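Local coordinates for uncharacterized protein Atu1656 (Agrobacterium tumefaciens, PDB 2OJH) that is of unknown function but belongs to the TolB family and folds as a beta-propeller, at residues 88-93 / 274-279; 186-191 / 222-227. All blocks are in the same frame, centred on the assembly; numbering follows the deposited sequence.

Interaction 1. Residues 88-93 / 274-279; sequences NDHGIS and MNSPNW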
loop_
_atom_site.group_PDB
_atom_site.type_symbol
_atom_site.label_atom_id
_atom_site.label_comp_id
_atom_site.label_asym_id
_atom_site.label_seq_id
_atom_site.Cartn_x
_atom_site.Cartn_y
_atom_site.Cartn_z
ATOM N N ASN A 88 -5.508 -4.533 5.107
ATOM C CA ASN A 88 -4.639 -4.549 3.907
ATOM C C ASN A 88 -3.483 -3.556 3.893
ATOM O O ASN A 88 -2.815 -3.421 2.870
ATOM C CB ASN A 88 -5.442 -4.232 2.660
ATOM C CG ASN A 88 -6.403 -5.321 2.291
ATOM O OD1 ASN A 88 -6.665 -6.264 3.077
ATOM N ND2 ASN A 88 -6.939 -5.218 1.076
ATOM N N ASP A 89 -3.257 -2.874 5.018
ATOM C CA ASP A 89 -2.324 -1.743 5.085
ATOM C C ASP A 89 -1.195 -2.137 6.000
ATOM O O ASP A 89 -1.355 -2.140 7.221
ATOM C CB ASP A 89 -3.046 -0.497 5.614
ATOM C CG ASP A 89 -4.271 -0.122 4.809
ATOM O OD1 ASP A 89 -4.261 -0.168 3.546
ATOM O OD2 ASP A 89 -5.270 0.294 5.440
ATOM N N HIS A 90 -0.057 -2.496 5.412
ATOM C CA HIS A 90 1.044 -3.100 6.165
ATOM C C HIS A 90 2.307 -2.936 5.344
ATOM O O HIS A 90 2.250 -2.632 4.174
ATOM C CB HIS A 90 0.784 -4.593 6.473
ATOM C CG HIS A 90 0.309 -5.403 5.290
ATOM N ND1 HIS A 90 1.161 -5.843 4.297
ATOM C CD2 HIS A 90 -0.919 -5.879 4.966
ATOM C CE1 HIS A 90 0.474 -6.522 3.396
ATOM N NE2 HIS A 90 -0.791 -6.567 3.782
ATOM N N GLY A 91 3.471 -3.164 5.920
ATOM C CA GLY A 91 4.666 -2.940 5.130
ATOM C C GLY A 91 5.861 -3.471 5.862
ATOM O O GLY A 91 5.717 -4.007 6.967
ATOM N N ILE A 92 7.015 -3.361 5.214
ATOM C CA ILE A 92 8.275 -3.944 5.715
ATOM C C ILE A 92 9.310 -2.815 5.735
ATOM O O ILE A 92 9.336 -1.954 4.810
ATOM C CB ILE A 92 8.747 -5.104 4.805
ATOM C CG1 ILE A 92 7.646 -6.167 4.585
ATOM C CG2 ILE A 92 9.985 -5.778 5.368
ATOM C CD1 ILE A 92 8.080 -7.261 3.572
ATOM N N SER A 93 10.095 -2.743 6.798
ATOM C CA SER A 93 11.067 -1.673 6.965
ATOM C C SER A 93 12.194 -1.877 5.962
ATOM O O SER A 93 12.457 -3.008 5.552
ATOM C CB SER A 93 11.647 -1.697 8.385
ATOM O OG SER A 93 12.344 -2.905 8.558
HETATM N N MSE A 274 -3.377 -3.844 -4.696
HETATM C CA MSE A 274 -2.075 -3.285 -4.310
HETATM C C MSE A 274 -2.199 -2.216 -3.216
HETATM O O MSE A 274 -1.647 -1.117 -3.363
HETATM C CB MSE A 274 -1.295 -2.719 -5.531
HETATM C CG MSE A 274 -1.969 -1.583 -6.216
HETATM SE SE MSE A 274 -0.902 -0.871 -7.712
HETATM C CE MSE A 274 -0.774 -2.555 -8.758
ATOM N N ASN A 275 -2.895 -2.505 -2.106
ATOM C CA ASN A 275 -3.098 -1.398 -1.145
ATOM C C ASN A 275 -1.795 -0.853 -0.609
ATOM O O ASN A 275 -1.671 0.356 -0.351
ATOM C CB ASN A 275 -3.978 -1.798 0.053
ATOM C CG ASN A 275 -5.333 -2.198 -0.366
ATOM O OD1 ASN A 275 -5.526 -3.318 -0.846
ATOM N ND2 ASN A 275 -6.296 -1.284 -0.228
ATOM N N SER A 276 -0.840 -1.749 -0.404
ATOM C CA SER A 276 0.379 -1.429 0.323
ATOM C C SER A 276 1.606 -1.382 -0.618
ATOM O O SER A 276 1.527 -1.881 -1.756
ATOM C CB SER A 276 0.599 -2.462 1.417
ATOM O OG SER A 276 -0.336 -2.261 2.464
ATOM N N PRO A 277 2.725 -0.778 -0.164
ATOM C CA PRO A 277 3.901 -0.632 -1.038
ATOM C C PRO A 277 4.328 -1.957 -1.653
ATOM O O PRO A 277 4.631 -2.913 -0.922
ATOM C CB PRO A 277 4.970 -0.060 -0.121
ATOM C CG PRO A 277 4.230 0.645 0.974
ATOM C CD PRO A 277 2.934 -0.152 1.162
ATOM N N ASN A 278 4.287 -2.044 -2.990
ATOM C CA ASN A 278 4.429 -3.366 -3.652
ATOM C C ASN A 278 5.649 -3.627 -4.589
ATOM O O ASN A 278 5.662 -4.608 -5.341
ATOM C CB ASN A 278 3.150 -3.629 -4.424
ATOM C CG ASN A 278 2.888 -2.570 -5.452
ATOM O OD1 ASN A 278 3.335 -1.426 -5.302
ATOM N ND2 ASN A 278 2.203 -2.942 -6.523
ATOM N N TRP A 279 6.659 -2.755 -4.566
ATOM C CA TRP A 279 7.751 -2.845 -5.538
ATOM C C TRP A 279 8.796 -3.788 -5.016
ATOM O O TRP A 279 9.105 -3.800 -3.799
ATOM C CB TRP A 279 8.405 -1.465 -5.764
ATOM C CG TRP A 279 7.590 -0.513 -6.621
ATOM C CD1 TRP A 279 6.693 0.425 -6.205
ATOM C CD2 TRP A 279 7.599 -0.460 -8.049
ATOM N NE1 TRP A 279 6.146 1.083 -7.303
ATOM C CE2 TRP A 279 6.715 0.566 -8.442
ATOM C CE3 TRP A 279 8.310 -1.156 -9.035
ATOM C CZ2 TRP A 279 6.489 0.872 -9.792
ATOM C CZ3 TRP A 279 8.100 -0.838 -10.372
ATOM C CH2 TRP A 279 7.197 0.151 -10.733
HETATM O O HOH W 1 -6.027 1.182 1.505
#

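Interaction 2. Residues 186-191 / 222-227; sequences WIYFNS and PHPSPS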
loop_
_atom_site.group_PDB
_atom_site.type_symbol
_atom_site.label_atom_id
_atom_site.label_comp_id
_atom_site.label_asym_id
_atom_site.label_seq_id
_atom_site.Cartn_x
_atom_site.Cartn_y
_atom_site.Cartn_z
ATOM N N TRP A 186 9.268 13.566 -0.887
ATOM C CA TRP A 186 7.826 13.625 -1.133
ATOM C C TRP A 186 7.087 12.415 -0.584
ATOM O O TRP A 186 7.644 11.310 -0.492
ATOM C CB TRP A 186 7.545 13.692 -2.638
ATOM C CG TRP A 186 8.051 14.914 -3.333
ATOM C CD1 TRP A 186 9.229 15.041 -4.012
ATOM C CD2 TRP A 186 7.381 16.180 -3.450
ATOM N NE1 TRP A 186 9.344 16.314 -4.528
ATOM C CE2 TRP A 186 8.224 17.032 -4.196
ATOM C CE3 TRP A 186 6.153 16.678 -2.989
ATOM C CZ2 TRP A 186 7.873 18.348 -4.506
ATOM C CZ3 TRP A 186 5.808 17.995 -3.287
ATOM C CH2 TRP A 186 6.668 18.810 -4.046
ATOM N N ILE A 187 5.807 12.627 -0.270
ATOM C CA ILE A 187 4.875 11.538 0.004
ATOM C C ILE A 187 3.770 11.679 -1.059
ATOM O O ILE A 187 3.174 12.739 -1.158
ATOM C CB ILE A 187 4.289 11.649 1.426
ATOM C CG1 ILE A 187 5.363 11.270 2.483
ATOM C CG2 ILE A 187 3.025 10.764 1.573
ATOM C CD1 ILE A 187 5.072 11.834 3.860
ATOM N N TYR A 188 3.535 10.630 -1.851
ATOM C CA TYR A 188 2.459 10.617 -2.853
ATOM C C TYR A 188 1.237 10.010 -2.169
ATOM O O TYR A 188 1.360 9.112 -1.294
ATOM C CB TYR A 188 2.845 9.756 -4.073
ATOM C CG TYR A 188 3.854 10.402 -5.016
ATOM C CD1 TYR A 188 5.177 10.654 -4.625
ATOM C CD2 TYR A 188 3.469 10.792 -6.311
ATOM C CE1 TYR A 188 6.089 11.290 -5.521
ATOM C CE2 TYR A 188 4.364 11.394 -7.189
ATOM C CZ TYR A 188 5.662 11.638 -6.792
ATOM O OH TYR A 188 6.508 12.236 -7.678
ATOM N N PHE A 189 0.062 10.518 -2.533
ATOM C CA PHE A 189 -1.190 10.102 -1.900
ATOM C C PHE A 189 -2.332 10.442 -2.861
ATOM O O PHE A 189 -2.076 10.982 -3.956
ATOM C CB PHE A 189 -1.346 10.782 -0.517
ATOM C CG PHE A 189 -1.556 12.286 -0.586
ATOM C CD1 PHE A 189 -0.469 13.167 -0.729
ATOM C CD2 PHE A 189 -2.840 12.814 -0.513
ATOM C CE1 PHE A 189 -0.667 14.535 -0.816
ATOM C CE2 PHE A 189 -3.054 14.210 -0.592
ATOM C CZ PHE A 189 -1.955 15.070 -0.754
ATOM N N ASN A 190 -3.566 10.080 -2.513
ATOM C CA ASN A 190 -4.703 10.558 -3.333
ATOM C C ASN A 190 -5.656 11.458 -2.559
ATOM O O ASN A 190 -5.762 11.371 -1.339
ATOM C CB ASN A 190 -5.450 9.414 -4.073
ATOM C CG ASN A 190 -6.090 8.382 -3.138
ATOM O OD1 ASN A 190 -5.755 8.245 -1.958
ATOM N ND2 ASN A 190 -6.977 7.602 -3.701
ATOM N N SER A 191 -6.352 12.346 -3.264
ATOM C CA SER A 191 -7.207 13.262 -2.574
ATOM C C SER A 191 -8.455 13.465 -3.415
ATOM O O SER A 191 -8.378 13.475 -4.663
ATOM C CB SER A 191 -6.464 14.593 -2.376
ATOM O OG SER A 191 -7.263 15.538 -1.691
ATOM N N PRO A 222 -1.150 5.054 -4.938
ATOM C CA PRO A 222 0.170 5.363 -5.546
ATOM C C PRO A 222 1.364 4.736 -4.817
ATOM O O PRO A 222 1.485 4.839 -3.567
ATOM C CB PRO A 222 0.205 6.909 -5.527
ATOM C CG PRO A 222 -0.682 7.292 -4.344
ATOM C CD PRO A 222 -1.806 6.270 -4.401
ATOM N N HIS A 223 2.206 4.018 -5.582
ATOM C CA HIS A 223 3.475 3.542 -5.085
ATOM C C HIS A 223 4.621 3.981 -5.997
ATOM O O HIS A 223 4.761 3.474 -7.100
ATOM C CB HIS A 223 3.429 2.014 -4.888
ATOM C CG HIS A 223 2.265 1.561 -4.061
ATOM N ND1 HIS A 223 2.128 1.900 -2.734
ATOM C CD2 HIS A 223 1.165 0.834 -4.380
ATOM C CE1 HIS A 223 1.019 1.365 -2.257
ATOM N NE2 HIS A 223 0.421 0.701 -3.230
ATOM N N PRO A 224 5.406 4.970 -5.548
ATOM C CA PRO A 224 6.665 5.300 -6.200
ATOM C C PRO A 224 7.672 4.125 -6.188
ATOM O O PRO A 224 7.889 3.480 -5.149
ATOM C CB PRO A 224 7.192 6.480 -5.391
ATOM C CG PRO A 224 6.021 7.052 -4.687
ATOM C CD PRO A 224 5.101 5.879 -4.426
ATOM N N SER A 225 8.255 3.861 -7.350
ATOM C CA SER A 225 9.271 2.813 -7.494
ATOM C C SER A 225 10.536 3.193 -6.717
ATOM O O SER A 225 10.933 4.367 -6.724
ATOM C CB SER A 225 9.609 2.643 -8.980
ATOM O OG SER A 225 10.758 1.838 -9.178
ATOM N N PRO A 226 11.187 2.217 -6.056
ATOM C CA PRO A 226 12.475 2.538 -5.414
ATOM C C PRO A 226 13.555 3.068 -6.372
ATOM O O PRO A 226 14.571 3.638 -5.919
ATOM C CB PRO A 226 12.922 1.216 -4.798
ATOM C CG PRO A 226 11.987 0.185 -5.265
ATOM C CD PRO A 226 10.784 0.812 -5.850
ATOM N N SER A 227 13.342 2.910 -7.674
ATOM C CA SER A 227 14.328 3.337 -8.641
ATOM C C SER A 227 14.147 4.801 -9.025
ATOM O O SER A 227 14.977 5.378 -9.744
ATOM C CB SER A 227 14.314 2.410 -9.849
ATOM O OG SER A 227 14.753 1.117 -9.464
#

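Interaction 1. Residues 88-93 / 274-279
N275 and S276 reach across to N88, D89 and H90 in the central channel of the beta-propeller. The contact is buried, its centre about 4 Å from the centre of the chain. N275 comes first. Its amide meets the amide of N88 with the planes 72° apart. N88 ND2 donates to N275 OD1 at 3.0 Å, and the N-H points at OD1 with an angle of 157°. The acceptor lies near the amide plane of N88, but the donor stands well above the carbonyl plane of N275. N275 OD1 also accepts from the backbone N of G272. E45 also accepts from N88 ND2, and N59 ND2 donates to N88 OD1. N275 ND2 bonds to Q271 and to a water 3.0 Å away. That water donates to D89 OD1, so it bridges the two side chains. A bound acetic acid, probably from the crystallisation liquor, lies about 5 Å from the side chain of D89.

S276 follows. Its OG donates to N88 O at 2.8 Å, in the carbonyl plane and on a lone pair. The same OG accepts from H90 N at 3.0 Å. One hydroxyl thus ties two buried backbone groups, one from each neighbour of D89. It also sits over the centre of one face of the H90 ring. N48 and N59 bond the two ring nitrogens of H90. P277 adds a looser contact at the end: its CD is 4.0 Å from H90 O.

Interaction 2. Residues 186-191 / 222-227
The ring of Y188 meets the pyrrolidine of P224 obliquely. P224 CG is the touching atom, 3.7 Å from Y188 CD1 and 4.0 Å from Y188 CG. The CB of F189 points away from 222-227, and the backbone O of I187 lies in plane at the edge of the F189 ring. W200 and V202 of the neighbouring strand 198-203 touch the F189 side chain. The backbone of F189 does face across: its CA is 3.8 Å from P222 CG.

P222 is the main partner on its strand. Its CB meets Y188 CB at 4.1 Å, while its CG lies against the backbone of Y188 and F189. The backbone N of N190 is a looser neighbour of P222 CG, and N190 ND2 bonds to D219 O. Farther out, Y188 OH is hydrogen-bonded to M256 O and to R201.

No hydrogen bond joins the two segments. The contact is apolar, with two prolines laid against a tyrosine and the strand backbone. The axes of 186-191 and 222-224 are 6.7 Å apart at closest approach, and these segments run nearly antiparallel at 163°. Yet they belong to different sheets. Strand 186-191 is second in its blade, and 217-224 is the first strand of the next. This is the face-to-face packing of adjacent blades in a beta-propeller.

In the fold
After strands 22-28 and 33-40 at the N terminus, the blade of strands 45-49 to 76-77 comes first. Residues 88-93 then lead into the next blade. After a further blade, from strand 131-136 to strand 165-167, the chain reaches 186-191. Interaction 2 closes a short loop when 222-227 follows, with 30 residues between, and joins two consecutive blades. The chain completes strands 230-237, 247-255 and 262-267 and then turns back to the channel at 274-279. There interaction 1 closes a much longer loop, with 180 residues between. Interaction 2 is nested inside it. The two contacts also touch: H223 NE2 probably bonds to M274 O, and W279 NE1 to H223 O, which ties the channel wall to the later loop.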